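Local atomic coordinates of endoglucanase, glycoside hydrolase family 5 protein (Cytophaga hutchinsonii, PDB entry 5IHS), a protein that probably hydrolyses internal beta-1,4-glucosidic bonds of cellulose as a family 5 endoglucanase, serving the bacterium's growth on crystalline cellulose. Residues Ala164-Trp167 / Asn168-Ile171; Glu233-Lys236 / Ala237-Gly241; Val184-Thr187 / Thr188-Ile191. All coordinates share one frame; numbering follows the deposited sequence.

Interaction 1 (Ala164-Trp167 / Asn168-Ile171)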
ATOM      1  N   ALA A 164       3.555  19.763  -6.988  1.00  8.67           N
ATOM      2  CA  ALA A 164       2.965  20.586  -8.036  1.00  8.65           C
ATOM      3  C   ALA A 164       1.668  20.022  -8.603  1.00  8.78           C
ATOM      4  O   ALA A 164       1.004  20.714  -9.380  1.00 10.06           O
ATOM      5  CB  ALA A 164       3.957  20.747  -9.187  1.00  9.49           C
ATOM      6  N   THR A 165       1.317  18.778  -8.283  1.00  8.35           N
ATOM      7  CA  THR A 165       0.259  18.051  -8.982  1.00  8.68           C
ATOM      8  C   THR A 165      -1.087  18.317  -8.307  1.00  8.64           C
ATOM      9  O   THR A 165      -1.356  17.808  -7.217  1.00  9.27           O
ATOM     10  CB  THR A 165       0.582  16.556  -8.994  1.00  9.74           C
ATOM     11  OG1 THR A 165       1.963  16.336  -9.322  1.00 11.56           O
ATOM     12  CG2 THR A 165      -0.304  15.828  -9.984  1.00 10.10           C
ATOM     13  N   SER A 166      -1.935  19.115  -8.957  1.00  9.69           N
ATOM     14  CA  SER A 166      -3.185  19.567  -8.350  1.00 10.25           C
ATOM     15  C   SER A 166      -4.197  18.431  -8.209  1.00  8.94           C
ATOM     16  O   SER A 166      -4.393  17.640  -9.141  1.00  9.57           O
ATOM     17  CB  SER A 166      -3.797  20.656  -9.240  1.00 12.66           C
ATOM     18  OG  SER A 166      -5.182  20.850  -9.009  1.00 15.11           O
ATOM     19  N   TRP A 167      -4.884  18.391  -7.060  1.00  8.41           N
ATOM     20  CA  TRP A 167      -5.998  17.463  -6.881  1.00  8.37           C
ATOM     21  C   TRP A 167      -7.107  17.730  -7.898  1.00  8.56           C
ATOM     22  O   TRP A 167      -7.508  16.840  -8.660  1.00  8.85           O
ATOM     23  CB  TRP A 167      -6.542  17.533  -5.443  1.00  8.24           C
ATOM     24  CG  TRP A 167      -7.756  16.668  -5.277  1.00  8.34           C
ATOM     25  CD1 TRP A 167      -9.053  17.072  -5.249  1.00  9.03           C
ATOM     26  CD2 TRP A 167      -7.782  15.232  -5.185  1.00  7.85           C
ATOM     27  NE1 TRP A 167      -9.888  15.988  -5.142  1.00  9.03           N
ATOM     28  CE2 TRP A 167      -9.133  14.846  -5.100  1.00  7.91           C
ATOM     29  CE3 TRP A 167      -6.792  14.237  -5.153  1.00  7.88           C
ATOM     30  CZ2 TRP A 167      -9.523  13.511  -4.996  1.00  8.77           C
ATOM     31  CZ3 TRP A 167      -7.191  12.905  -5.052  1.00  8.21           C
ATOM     32  CH2 TRP A 167      -8.535  12.561  -4.979  1.00  8.44           C
ATOM     33  N   ASN A 168      -7.628  18.961  -7.928  1.00  9.60           N
ATOM     34  CA  ASN A 168      -8.813  19.230  -8.745  1.00 10.78           C
ATOM     35  C   ASN A 168      -8.523  19.124 -10.241  1.00 11.74           C
ATOM     36  O   ASN A 168      -9.378  18.673 -11.017  1.00 12.81           O
ATOM     37  CB  ASN A 168      -9.369  20.622  -8.438  1.00 11.95           C
ATOM     38  CG  ASN A 168     -10.064  20.705  -7.088  1.00 13.52           C
ATOM     39  OD1 ASN A 168     -10.482  19.699  -6.509  1.00 14.29           O
ATOM     40  ND2 ASN A 168     -10.215  21.925  -6.592  1.00 15.36           N
ATOM     41  N   LYS A 169      -7.345  19.565 -10.677  1.00 12.21           N
ATOM     42  CA  LYS A 169      -7.050  19.652 -12.102  1.00 13.68           C
ATOM     43  C   LYS A 169      -6.330  18.432 -12.664  1.00 12.30           C
ATOM     44  O   LYS A 169      -6.509  18.120 -13.848  1.00 13.96           O
ATOM     45  CB  LYS A 169      -6.207  20.895 -12.385  1.00 17.05           C
ATOM     46  CG  LYS A 169      -6.941  22.194 -12.136  1.00 21.93           C
ATOM     47  CD  LYS A 169      -6.055  23.391 -12.460  1.00 26.11           C
ATOM     48  CE  LYS A 169      -6.787  24.709 -12.257  1.00 29.14           C
ATOM     49  NZ  LYS A 169      -6.572  25.263 -10.895  1.00 31.00           N
ATOM     50  N   ASP A 170      -5.496  17.750 -11.867  1.00 11.11           N
ATOM     51  CA  ASP A 170      -4.647  16.663 -12.364  1.00 10.89           C
ATOM     52  C   ASP A 170      -5.016  15.313 -11.767  1.00  9.70           C
ATOM     53  O   ASP A 170      -5.292  14.364 -12.515  1.00 10.62           O
ATOM     54  CB  ASP A 170      -3.165  16.935 -12.050  1.00 13.09           C
ATOM     55  CG  ASP A 170      -2.639  18.170 -12.696  1.00 16.45           C
ATOM     56  OD1 ASP A 170      -2.916  18.359 -13.892  1.00 18.02           O
ATOM     57  OD2 ASP A 170      -1.931  18.936 -11.997  1.00 17.26           O
ATOM     58  N   ILE A 171      -4.997  15.186 -10.439  1.00  8.50           N
ATOM     59  CA  ILE A 171      -5.124  13.869  -9.825  1.00  8.24           C
ATOM     60  C   ILE A 171      -6.539  13.340  -9.988  1.00  8.26           C
ATOM     61  O   ILE A 171      -6.747  12.187 -10.398  1.00  8.42           O
ATOM     62  CB  ILE A 171      -4.734  13.890  -8.336  1.00  8.25           C
ATOM     63  CG1 ILE A 171      -3.341  14.488  -8.093  1.00  8.22           C
ATOM     64  CG2 ILE A 171      -4.839  12.474  -7.777  1.00  8.76           C
ATOM     65  CD1 ILE A 171      -3.057  14.829  -6.630  1.00  8.35           C
TER
HETATM   66  O   HOH W   1      -4.325  24.212  -8.916  1.00 25.44           O
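The indole of Trp167 is met at two places, by the adjacent Asn168 and by Ile171 one helical turn on. Near the ring plane, at the pyrrole edge, lies the amide oxygen of Asn168, with OD1 3.2 Å from CD1 of Trp167; amide and ring planes stand 60° apart. At the benzo end Ile171 comes in obliquely, its CG2 3.6 Å from CZ3 of Trp167, an apolar contact between residues four apart. Ile171 has CG2 anti to its backbone N (CG1 at chi1 -53°), which sends that methyl to the indole while CG1 packs against CG2 of Thr165.

The polar half of the contact is a helix N-cap centred on Ser166. Ser166 OG accepts from Lys169 N at 3.0 Å, an almost straight bond (164°). In the reverse direction, Ser166 N donates to Asp170 OD2 at 3.0 Å, on the anti side of the carboxylate. Cap side chain and cap backbone are thus both tied into the first turn, and the acidic group lies at the helix start, where the helix dipole would be expected to favour its charged form. Ser166 O is gripped twice: Asp170 N reaches it from above the carbonyl plane, whereas Ile171 N lies in that plane at 2.8 Å, the five-residue step of a wider pi-type turn.

Trp167 NE1 donates a hydrogen bond to Asn208 O, and Asn208 ND2 donates to Asn168 OD1. The cap opens helix 167-185 after strand 153-156, and both Trp167 and Ile171 pack on Val193 of strand 191-193, the next barrel strand.

Interaction 2 (Glu233-Lys236 / Ala237-Gly241); sequences EAQK and ALDMG
Gln235 and Asp239, one helical turn apart, supply the side-chain hydrogen bond: Gln235 NE2 donates to Asp239 OD1 at 3.0 Å with an N-H...O angle of 156°. The acceptor lies near the amide plane, but the donor comes in from above the carboxylate plane, the two planes being 35° apart. A bend at chi2 turns the end of Gln235 toward the next turn of the helix, bringing NE2 to Asp239. A leucine here would probably leave Asp239 OD1 without this donor and its carboxylate freer to turn.

Backbone bonds form the second group. Leu238 N to Ala234 O (3.0 Å) and Asp239 N to Gln235 O (2.9 Å) continue the alpha-helix, while Met240 N to Lys236 O is weak. Gly241 then ends it in a Schellman motif: with phi at 105°, its N donates to Leu238 O at 2.9 Å and weakly to Ala237 O.

A nonbonded approach completes the set: CG of Met240 lies 3.2 Å from the carbonyl oxygen Lys236 O.

The turn closes helix 228-239 of a beta-alpha-beta unit. Ala234 and Leu238 pack on Leu244 of strand 244-249, Ala234 and Gln235 touch Phe271 of helix 262-274, and Ala237 and Met240 face helix 202-207.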
ATOM      1  N   GLU A 233      -3.377  16.964   9.822  1.00  8.97           N
ATOM      2  CA  GLU A 233      -3.922  16.952   8.466  1.00  8.69           C
ATOM      3  C   GLU A 233      -4.817  15.735   8.263  1.00  8.39           C
ATOM      4  O   GLU A 233      -5.930  15.841   7.731  1.00  8.35           O
ATOM      5  CB  GLU A 233      -2.752  16.957   7.471  1.00  9.51           C
ATOM      6  CG  GLU A 233      -3.092  16.752   5.992  1.00  9.89           C
ATOM      7  CD  GLU A 233      -3.651  17.982   5.313  1.00 10.66           C
ATOM      8  OE1 GLU A 233      -3.516  19.094   5.878  1.00 13.62           O
ATOM      9  OE2 GLU A 233      -4.219  17.826   4.207  1.00 10.78           O
ATOM     10  N   ALA A 234      -4.338  14.559   8.669  1.00  7.72           N
ATOM     11  CA  ALA A 234      -5.135  13.345   8.535  1.00  7.78           C
ATOM     12  C   ALA A 234      -6.447  13.453   9.304  1.00  7.97           C
ATOM     13  O   ALA A 234      -7.512  13.108   8.781  1.00  8.17           O
ATOM     14  CB  ALA A 234      -4.314  12.152   9.014  1.00  8.28           C
ATOM     15  N   GLN A 235      -6.392  13.941  10.547  1.00  8.39           N
ATOM     16  CA  GLN A 235      -7.611  14.066  11.348  1.00  8.77           C
ATOM     17  C   GLN A 235      -8.619  15.000  10.688  1.00  8.84           C
ATOM     18  O   GLN A 235      -9.826  14.728  10.689  1.00  9.61           O
ATOM     19  CB  GLN A 235      -7.264  14.556  12.757  1.00 10.49           C
ATOM     20  CG  GLN A 235      -8.472  14.714  13.667  1.00 12.34           C
ATOM     21  CD  GLN A 235      -9.143  13.375  13.966  1.00 13.49           C
ATOM     22  OE1 GLN A 235      -8.542  12.493  14.590  1.00 15.83           O
ATOM     23  NE2 GLN A 235     -10.381  13.204  13.501  1.00 14.22           N
ATOM     24  N   LYS A 236      -8.139  16.106  10.114  1.00  8.71           N
ATOM     25  CA  LYS A 236      -9.037  17.031   9.431  1.00  9.39           C
ATOM     26  C   LYS A 236      -9.713  16.371   8.232  1.00  8.99           C
ATOM     27  O   LYS A 236     -10.888  16.623   7.960  1.00 10.17           O
ATOM     28  CB  LYS A 236      -8.277  18.301   9.034  1.00 10.90           C
ATOM     29  CG  LYS A 236      -7.897  19.166  10.234  1.00 15.70           C
ATOM     30  CD  LYS A 236      -7.044  20.366   9.861  1.00 20.40           C
ATOM     31  CE  LYS A 236      -6.532  21.076  11.113  1.00 23.49           C
ATOM     32  NZ  LYS A 236      -5.867  22.377  10.829  1.00 25.58           N
ATOM     33  N   ALA A 237      -8.995  15.517   7.507  1.00  8.06           N
ATOM     34  CA  ALA A 237      -9.622  14.784   6.409  1.00  8.22           C
ATOM     35  C   ALA A 237     -10.685  13.812   6.923  1.00  8.10           C
ATOM     36  O   ALA A 237     -11.755  13.678   6.318  1.00  9.13           O
ATOM     37  CB  ALA A 237      -8.558  14.048   5.594  1.00  8.67           C
ATOM     38  N   LEU A 238     -10.406  13.117   8.031  1.00  8.39           N
ATOM     39  CA  LEU A 238     -11.408  12.239   8.625  1.00  8.66           C
ATOM     40  C   LEU A 238     -12.640  13.030   9.044  1.00  9.55           C
ATOM     41  O   LEU A 238     -13.781  12.568   8.867  1.00 10.31           O
ATOM     42  CB  LEU A 238     -10.800  11.504   9.819  1.00  9.37           C
ATOM     43  CG  LEU A 238      -9.619  10.583   9.517  1.00  9.51           C
ATOM     44  CD1 LEU A 238      -9.045  10.043  10.819  1.00 10.92           C
ATOM     45  CD2 LEU A 238     -10.020   9.449   8.603  1.00  9.98           C
ATOM     46  N   ASP A 239     -12.431  14.235   9.593  1.00  9.57           N
ATOM     47  CA  ASP A 239     -13.553  15.080   9.996  1.00 10.36           C
ATOM     48  C   ASP A 239     -14.464  15.392   8.819  1.00 11.22           C
ATOM     49  O   ASP A 239     -15.668  15.633   8.996  1.00 12.54           O
ATOM     50  CB  ASP A 239     -13.034  16.413  10.534  1.00 11.35           C
ATOM     51  CG  ASP A 239     -12.311  16.297  11.863  1.00 12.93           C
ATOM     52  OD1 ASP A 239     -12.390  15.244  12.534  1.00 12.38           O
ATOM     53  OD2 ASP A 239     -11.672  17.303  12.248  1.00 14.84           O
ATOM     54  N   MET A 240     -13.895  15.453   7.625  1.00 12.26           N
ATOM     55  CA  MET A 240     -14.611  15.792   6.409  1.00 14.79           C
ATOM     56  C   MET A 240     -15.235  14.563   5.756  1.00 15.78           C
ATOM     57  O   MET A 240     -15.921  14.700   4.734  1.00 18.19           O
ATOM     58  CB  MET A 240     -13.652  16.533   5.446  1.00 16.23           C
ATOM     59  CG  MET A 240     -13.058  17.899   5.985  1.00 18.06           C
ATOM     60  SD  MET A 240     -11.508  18.581   5.236  1.00 19.94           S
ATOM     61  CE  MET A 240     -12.164  19.167   3.688  1.00 21.86           C
ATOM     62  N   GLY A 241     -14.995  13.368   6.307  1.00 15.32           N
ATOM     63  CA  GLY A 241     -15.765  12.179   5.983  1.00 16.06           C
ATOM     64  C   GLY A 241     -15.125  11.141   5.083  1.00 14.99           C
ATOM     65  O   GLY A 241     -15.810  10.177   4.707  1.00 17.57           O
TER

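Interaction 3 (Val184-Thr187 / Thr188-Ile191)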
ATOM      1  N   VAL A 184     -15.465  -1.449 -14.958  1.00 12.63           N
ATOM      2  CA  VAL A 184     -16.033  -2.299 -16.009  1.00 14.10           C
ATOM      3  C   VAL A 184     -16.008  -3.754 -15.570  1.00 13.97           C
ATOM      4  O   VAL A 184     -16.941  -4.517 -15.840  1.00 15.68           O
ATOM      5  CB  VAL A 184     -15.257  -2.118 -17.332  1.00 14.60           C
ATOM      6  CG1 VAL A 184     -15.694  -3.140 -18.380  1.00 15.32           C
ATOM      7  CG2 VAL A 184     -15.415  -0.713 -17.876  1.00 15.37           C
ATOM      8  N   TYR A 185     -14.919  -4.169 -14.916  1.00 12.33           N
ATOM      9  CA  TYR A 185     -14.653  -5.567 -14.613  1.00 12.89           C
ATOM     10  C   TYR A 185     -14.658  -5.896 -13.132  1.00 13.56           C
ATOM     11  O   TYR A 185     -14.802  -7.069 -12.781  1.00 16.01           O
ATOM     12  CB  TYR A 185     -13.278  -5.978 -15.167  1.00 13.42           C
ATOM     13  CG  TYR A 185     -13.178  -5.888 -16.660  1.00 14.60           C
ATOM     14  CD1 TYR A 185     -13.834  -6.805 -17.464  1.00 16.25           C
ATOM     15  CD2 TYR A 185     -12.426  -4.898 -17.273  1.00 15.86           C
ATOM     16  CE1 TYR A 185     -13.762  -6.734 -18.837  1.00 17.73           C
ATOM     17  CE2 TYR A 185     -12.348  -4.814 -18.659  1.00 17.61           C
ATOM     18  CZ  TYR A 185     -13.016  -5.738 -19.432  1.00 18.68           C
ATOM     19  OH  TYR A 185     -12.956  -5.683 -20.808  1.00 20.92           O
ATOM     20  N   ASP A 186     -14.454  -4.919 -12.262  1.00 12.14           N
ATOM     21  CA  ASP A 186     -14.328  -5.163 -10.828  1.00 11.53           C
ATOM     22  C   ASP A 186     -15.230  -4.149 -10.145  1.00 12.01           C
ATOM     23  O   ASP A 186     -14.871  -2.976 -10.011  1.00 12.39           O
ATOM     24  CB  ASP A 186     -12.887  -5.016 -10.373  1.00 11.15           C
ATOM     25  CG  ASP A 186     -12.696  -5.413  -8.929  1.00 10.93           C
ATOM     26  OD1 ASP A 186     -13.650  -5.239  -8.131  1.00 12.18           O
ATOM     27  OD2 ASP A 186     -11.586  -5.903  -8.596  1.00 11.05           O
ATOM     28  N   THR A 187     -16.411  -4.596  -9.731  1.00 13.26           N
ATOM     29  CA  THR A 187     -17.433  -3.637  -9.338  1.00 15.52           C
ATOM     30  C   THR A 187     -17.228  -3.080  -7.937  1.00 14.55           C
ATOM     31  O   THR A 187     -17.642  -1.943  -7.681  1.00 15.45           O
ATOM     32  CB  THR A 187     -18.831  -4.240  -9.473  1.00 19.58           C
ATOM     33  OG1 THR A 187     -18.969  -5.354  -8.588  1.00 22.35           O
ATOM     34  CG2 THR A 187     -19.060  -4.717 -10.885  1.00 20.17           C
ATOM     35  N   THR A 188     -16.603  -3.825  -7.012  1.00 13.57           N
ATOM     36  CA  THR A 188     -16.561  -3.366  -5.622  1.00 13.21           C
ATOM     37  C   THR A 188     -15.211  -3.348  -4.923  1.00 11.15           C
ATOM     38  O   THR A 188     -15.137  -2.762  -3.838  1.00 11.34           O
ATOM     39  CB  THR A 188     -17.523  -4.167  -4.732  1.00 15.74           C
ATOM     40  OG1 THR A 188     -17.093  -5.528  -4.657  1.00 17.88           O
ATOM     41  CG2 THR A 188     -18.949  -4.092  -5.261  1.00 16.36           C
ATOM     42  N   ASN A 189     -14.151  -3.952  -5.461  1.00  9.39           N
ATOM     43  CA  ASN A 189     -12.908  -3.934  -4.697  1.00  8.91           C
ATOM     44  C   ASN A 189     -12.416  -2.496  -4.512  1.00  8.18           C
ATOM     45  O   ASN A 189     -12.673  -1.606  -5.329  1.00  8.94           O
ATOM     46  CB  ASN A 189     -11.844  -4.804  -5.354  1.00  9.36           C
ATOM     47  CG  ASN A 189     -12.089  -6.293  -5.131  1.00 10.44           C
ATOM     48  OD1 ASN A 189     -12.639  -6.711  -4.091  1.00 11.80           O
ATOM     49  ND2 ASN A 189     -11.677  -7.103  -6.094  1.00 11.17           N
ATOM     50  N   ILE A 190     -11.707  -2.275  -3.407  1.00  7.72           N
ATOM     51  CA  ILE A 190     -11.290  -0.936  -3.024  1.00  7.67           C
ATOM     52  C   ILE A 190     -10.264  -0.377  -4.001  1.00  6.81           C
ATOM     53  O   ILE A 190      -9.345  -1.076  -4.449  1.00  7.30           O
ATOM     54  CB  ILE A 190     -10.765  -0.965  -1.580  1.00  8.14           C
ATOM     55  CG1 ILE A 190     -11.925  -1.244  -0.611  1.00  9.86           C
ATOM     56  CG2 ILE A 190     -10.058   0.356  -1.222  1.00  8.62           C
ATOM     57  CD1 ILE A 190     -11.534  -1.396   0.823  1.00 11.04           C
ATOM     58  N   ILE A 191     -10.405   0.915  -4.291  1.00  6.71           N
ATOM     59  CA  ILE A 191      -9.443   1.679  -5.068  1.00  6.45           C
ATOM     60  C   ILE A 191      -8.951   2.827  -4.194  1.00  6.58           C
ATOM     61  O   ILE A 191      -9.764   3.589  -3.654  1.00  7.24           O
ATOM     62  CB  ILE A 191     -10.070   2.205  -6.372  1.00  7.13           C
ATOM     63  CG1 ILE A 191     -10.631   1.054  -7.218  1.00  7.92           C
ATOM     64  CG2 ILE A 191      -9.052   3.014  -7.146  1.00  8.47           C
ATOM     65  CD1 ILE A 191     -11.520   1.520  -8.365  1.00  8.75           C
TER
HETATM   66  O   HOH W   2     -15.615  -6.736  -6.996  1.00 27.74           O
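With CG anti to the backbone N (chi1 -174°), Asp186 extends its carboxylate across the turn, while Asn189, with CG anti to its carbonyl carbon, keeps its amide beside its own backbone N and so presents two donors to that one group. Asn189 N donates a hydrogen bond to Asp186 OD1 at 3.0 Å, nearly straight at 161° and on the syn side, though well out of the carboxylate plane. The side-chain nitrogen takes the other oxygen: Asn189 ND2 donates to Asp186 OD2 at 2.8 Å, where OD2 uses its syn lone pair, in a more bent bond. The two flat groups are far from coplanar, their planes standing 71° apart; CB of Asn189 is 3.3 Å from Asp186 OD1 and 3.4 Å from Asp186 OD2, so it sits close to both oxygens.

A water closes the turn further. It donates to Asp186 OD1 at 2.7 Å and accepts from Thr188 N at 3.1 Å, linking the carboxylate to the backbone of Thr188, the residue just before Asn189.

Outside the turn, Tyr155 OH bonds to Asp186 OD2 and Asn189 ND2 also donates to Ile150 O, while Arg183 NH1 meets the carbonyl oxygens of Asp186 and Asn189. The buried carboxylate therefore has at least two hydrogen-bonding partners on each oxygen, which is likely to stabilise its negative charge and to fix the shape of the connection from helix 167-185 into strand 191-193.

Along the chain interaction 1 comes first, then interaction 3, then interaction 2. Interactions 1 and 3 share one helix: interaction 1 starts helix 167-185 and interaction 3 lies where the chain leaves it, their centres about 23 Å apart. Interaction 2 closes a different helix, 228-239, its centre about 19 Å from that of interaction 1 and 25 Å from that of interaction 3. None touches another; the nearest atoms of any two are about 9 Å or more apart. All three belong to the helical layer and connecting turns around the closed eight-stranded parallel barrel, and thus define helix boundaries in the TIM-barrel framework of this cellulase.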